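Local coordinates for protein porin (Rhodobacter capsulatus, PDB 2POR) that forms homotrimers whose channels let small hydrophilic solutes of up to about 0.6 kDa diffuse passively across the outer membrane, at residues G274-G280 with D294-K300. Numbering follows the deposited sequence.
Sequences GASIVGG and DLGVKFK. With C8E ((hydroxyethyloxy)tri(ethyloxy)octane), chain F; C8E ((hydroxyethyloxy)tri(ethyloxy)octane), chain G.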
loop_
_atom_site.group_PDB
_atom_site.type_symbol
_atom_site.label_atom_id
_atom_site.label_comp_id
_atom_site.label_asym_id
_atom_site.label_seq_id
_atom_site.Cartn_x
_atom_site.Cartn_y
_atom_site.Cartn_z
ATOM N N GLY A 274 14.905 -12.980 -17.929
ATOM C CA GLY A 274 13.679 -12.811 -17.145
ATOM C C GLY A 274 12.512 -12.313 -18.017
ATOM O O GLY A 274 11.486 -11.948 -17.454
ATOM N N ALA A 275 12.619 -12.268 -19.345
ATOM C CA ALA A 275 11.578 -11.766 -20.214
ATOM C C ALA A 275 11.117 -12.841 -21.172
ATOM O O ALA A 275 11.910 -13.682 -21.605
ATOM C CB ALA A 275 12.085 -10.582 -21.025
ATOM N N SER A 276 9.818 -12.878 -21.478
ATOM C CA SER A 276 9.252 -13.811 -22.428
ATOM C C SER A 276 8.061 -13.160 -23.151
ATOM O O SER A 276 7.452 -12.215 -22.625
ATOM C CB SER A 276 8.824 -15.105 -21.699
ATOM O OG SER A 276 8.086 -14.905 -20.504
ATOM N N ILE A 277 7.787 -13.562 -24.383
ATOM C CA ILE A 277 6.648 -13.093 -25.157
ATOM C C ILE A 277 5.640 -14.199 -24.912
ATOM O O ILE A 277 5.989 -15.387 -25.028
ATOM C CB ILE A 277 7.041 -12.993 -26.636
ATOM C CG1 ILE A 277 8.066 -11.924 -26.819
ATOM C CG2 ILE A 277 5.827 -12.636 -27.494
ATOM C CD1 ILE A 277 8.654 -12.014 -28.241
ATOM N N VAL A 278 4.395 -13.900 -24.508
ATOM C CA VAL A 278 3.404 -14.922 -24.114
ATOM C C VAL A 278 2.063 -14.547 -24.754
ATOM O O VAL A 278 1.690 -13.369 -24.776
ATOM C CB VAL A 278 3.202 -14.968 -22.572
ATOM C CG1 VAL A 278 2.407 -16.193 -22.228
ATOM C CG2 VAL A 278 4.514 -14.996 -21.831
ATOM N N GLY A 279 1.302 -15.492 -25.266
ATOM C CA GLY A 279 0.010 -15.213 -25.870
ATOM C C GLY A 279 -0.846 -16.448 -25.707
ATOM O O GLY A 279 -0.318 -17.536 -25.440
ATOM N N GLY A 280 -2.166 -16.369 -25.834
ATOM C CA GLY A 280 -3.006 -17.539 -25.635
ATOM C C GLY A 280 -4.447 -17.231 -26.012
ATOM O O GLY A 280 -4.792 -16.090 -26.321
ATOM N N ASP A 294 -4.935 -13.041 -25.634
ATOM C CA ASP A 294 -4.053 -11.921 -25.332
ATOM C C ASP A 294 -2.695 -12.126 -25.981
ATOM O O ASP A 294 -2.428 -13.249 -26.452
ATOM C CB ASP A 294 -3.903 -11.766 -23.827
ATOM C CG ASP A 294 -3.155 -12.836 -23.046
ATOM O OD1 ASP A 294 -2.304 -13.560 -23.552
ATOM O OD2 ASP A 294 -3.419 -12.934 -21.860
ATOM N N LEU A 295 -1.873 -11.090 -25.991
ATOM C CA LEU A 295 -0.540 -11.183 -26.539
ATOM C C LEU A 295 0.269 -10.103 -25.878
ATOM O O LEU A 295 -0.073 -8.918 -25.964
ATOM C CB LEU A 295 -0.567 -10.962 -28.043
ATOM C CG LEU A 295 0.849 -11.021 -28.714
ATOM C CD1 LEU A 295 1.461 -12.412 -28.561
ATOM C CD2 LEU A 295 0.747 -10.736 -30.184
ATOM N N GLY A 296 1.355 -10.455 -25.189
ATOM C CA GLY A 296 2.159 -9.428 -24.564
ATOM C C GLY A 296 3.486 -10.002 -24.100
ATOM O O GLY A 296 3.907 -11.060 -24.572
ATOM N N VAL A 297 4.137 -9.317 -23.175
ATOM C CA VAL A 297 5.434 -9.738 -22.625
ATOM C C VAL A 297 5.351 -9.848 -21.115
ATOM O O VAL A 297 4.624 -9.069 -20.490
ATOM C CB VAL A 297 6.574 -8.731 -23.030
ATOM C CG1 VAL A 297 6.806 -8.855 -24.520
ATOM C CG2 VAL A 297 6.233 -7.288 -22.789
ATOM N N LYS A 298 6.001 -10.810 -20.474
ATOM C CA LYS A 298 5.994 -10.958 -19.025
ATOM C C LYS A 298 7.435 -10.777 -18.566
ATOM O O LYS A 298 8.331 -11.219 -19.289
ATOM C CB LYS A 298 5.537 -12.335 -18.612
ATOM C CG LYS A 298 4.036 -12.479 -18.763
ATOM C CD LYS A 298 3.697 -13.902 -18.555
ATOM C CE LYS A 298 3.858 -14.179 -17.115
ATOM N NZ LYS A 298 3.516 -15.568 -16.874
ATOM N N PHE A 299 7.710 -10.134 -17.440
ATOM C CA PHE A 299 9.057 -9.842 -16.964
ATOM C C PHE A 299 9.185 -10.319 -15.543
ATOM O O PHE A 299 8.221 -10.249 -14.764
ATOM C CB PHE A 299 9.292 -8.356 -16.986
ATOM C CG PHE A 299 9.168 -7.665 -18.328
ATOM C CD1 PHE A 299 9.751 -8.189 -19.469
ATOM C CD2 PHE A 299 8.491 -6.471 -18.410
ATOM C CE1 PHE A 299 9.660 -7.528 -20.676
ATOM C CE2 PHE A 299 8.414 -5.820 -19.626
ATOM C CZ PHE A 299 8.993 -6.338 -20.762
ATOM N N LYS A 300 10.319 -10.839 -15.131
ATOM C CA LYS A 300 10.554 -11.207 -13.744
ATOM C C LYS A 300 11.771 -10.397 -13.314
ATOM O O LYS A 300 12.671 -10.138 -14.149
ATOM C CB LYS A 300 10.867 -12.661 -13.630
ATOM C CG LYS A 300 9.709 -13.525 -13.995
ATOM C CD LYS A 300 9.777 -14.863 -13.256
ATOM C CE LYS A 300 10.826 -15.847 -13.777
ATOM N NZ LYS A 300 10.740 -17.114 -13.057
HETATM C C1 C8E F . -1.919 -19.441 -29.596
HETATM C C2 C8E F . -1.113 -18.259 -29.018
HETATM C C3 C8E F . -1.307 -16.894 -29.696
HETATM C C4 C8E F . -2.599 -16.127 -29.389
HETATM C C5 C8E F . -2.473 -14.775 -30.079
HETATM C C6 C8E F . -3.753 -13.962 -30.079
HETATM C C7 C8E F . -3.750 -12.929 -31.220
HETATM C C8 C8E F . -3.096 -11.577 -30.897
HETATM O O9 C8E F . -2.610 -10.729 -31.969
HETATM C C10 C8E F . -3.438 -9.626 -32.414
HETATM C C11 C8E F . -3.189 -8.154 -32.028
HETATM O O12 C8E F . -3.861 -7.171 -32.838
HETATM C C13 C8E F . -5.005 -6.526 -32.241
HETATM C C14 C8E F . -5.198 -4.990 -32.240
HETATM O O15 C8E F . -4.495 -4.092 -31.352
HETATM C C16 C8E F . -5.388 -3.288 -30.562
HETATM C C17 C8E F . -4.863 -2.053 -29.847
HETATM O O18 C8E F . -5.758 -1.259 -29.072
HETATM C C19 C8E F . -5.716 0.094 -29.527
HETATM C C20 C8E F . -6.883 0.618 -30.359
HETATM O O21 C8E F . -6.681 1.928 -30.889
HETATM C C1 C8E G . -1.648 0.254 -31.224
HETATM C C2 C8E G . -1.202 -1.151 -30.757
HETATM C C3 C8E G . -0.255 -1.002 -29.586
HETATM C C4 C8E G . 0.244 -2.352 -29.104
HETATM C C5 C8E G . 1.206 -2.115 -27.947
HETATM C C6 C8E G . 1.863 -3.402 -27.478
HETATM C C7 C8E G . 2.724 -3.119 -26.265
HETATM C C8 C8E G . 3.401 -4.359 -25.701
HETATM O O9 C8E G . 4.513 -4.941 -26.380
HETATM C C10 C8E G . 4.415 -6.370 -26.546
HETATM C C11 C8E G . 3.673 -7.030 -27.726
HETATM O O12 C8E G . 3.874 -8.434 -27.984
HETATM C C13 C8E G . 4.775 -8.702 -29.083
HETATM C C14 C8E G . 6.300 -8.907 -28.925
HETATM O O15 C8E G . 7.142 -7.847 -28.417
HETATM C C16 C8E G . 8.496 -8.251 -28.123
HETATM C C17 C8E G . 9.740 -7.556 -28.718
HETATM O O18 C8E G . 10.145 -7.734 -30.078
HETATM C C19 C8E G . 11.003 -8.872 -30.221
HETATM C C20 C8E G . 12.491 -8.685 -30.552
HETATM O O21 C8E G . 13.225 -9.913 -30.571
#
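Residues 275-280 and 294-300 are the paired parts of antiparallel strands 275-284 and 292-300, the last beta hairpin in the barrel wall, with Gly-274 just before the first. Backbone hydrogen bonds join them in three pairs: Ser-276 with Lys-298 (Ser-276 N to Lys-298 O 3.1 Å, Lys-298 N to Ser-276 O 3.0 Å), Val-278 with Gly-296, and Gly-280 with Asp-294. Beyond these, Lys-300 N reaches Gly-274 O at 2.8 Å. Gly-274 suits this end because its positive phi would press a side chain against the preceding carbonyl, and a CB would also strike Lys-300 O. At Gly-279 a CB would crowd Leu-295 CD1 and Asp-294 O.

In this 16-stranded porin barrel, strand 292-300 also makes backbone hydrogen bonds to strand 2-14, closing the cylinder, and side chains of both hairpin strands alternate between outside and inside. The outer face is apolar, as suits contact with lipid, replaced here by detergent against Ile-277, Val-297 and Leu-295. Ile-277 CG1 packs 4.0 Å from Val-297 CG1, while small Ala-275 sets its CB 3.7 Å from CD1 at the edge of the Phe-299 ring; both meet Phe-41 of a neighbouring subunit, Phe-299 by ring stacking. Polar Ser-276, Asp-294 and Lys-298 suit the channel side. There Lys-298 CD covers Val-278 CG2 (3.5 Å), and the Asp-294 carboxylate accepts hydrogen bonds from Tyr-91 N and Thr-92 OG1, tying the wall to an inward-folded loop.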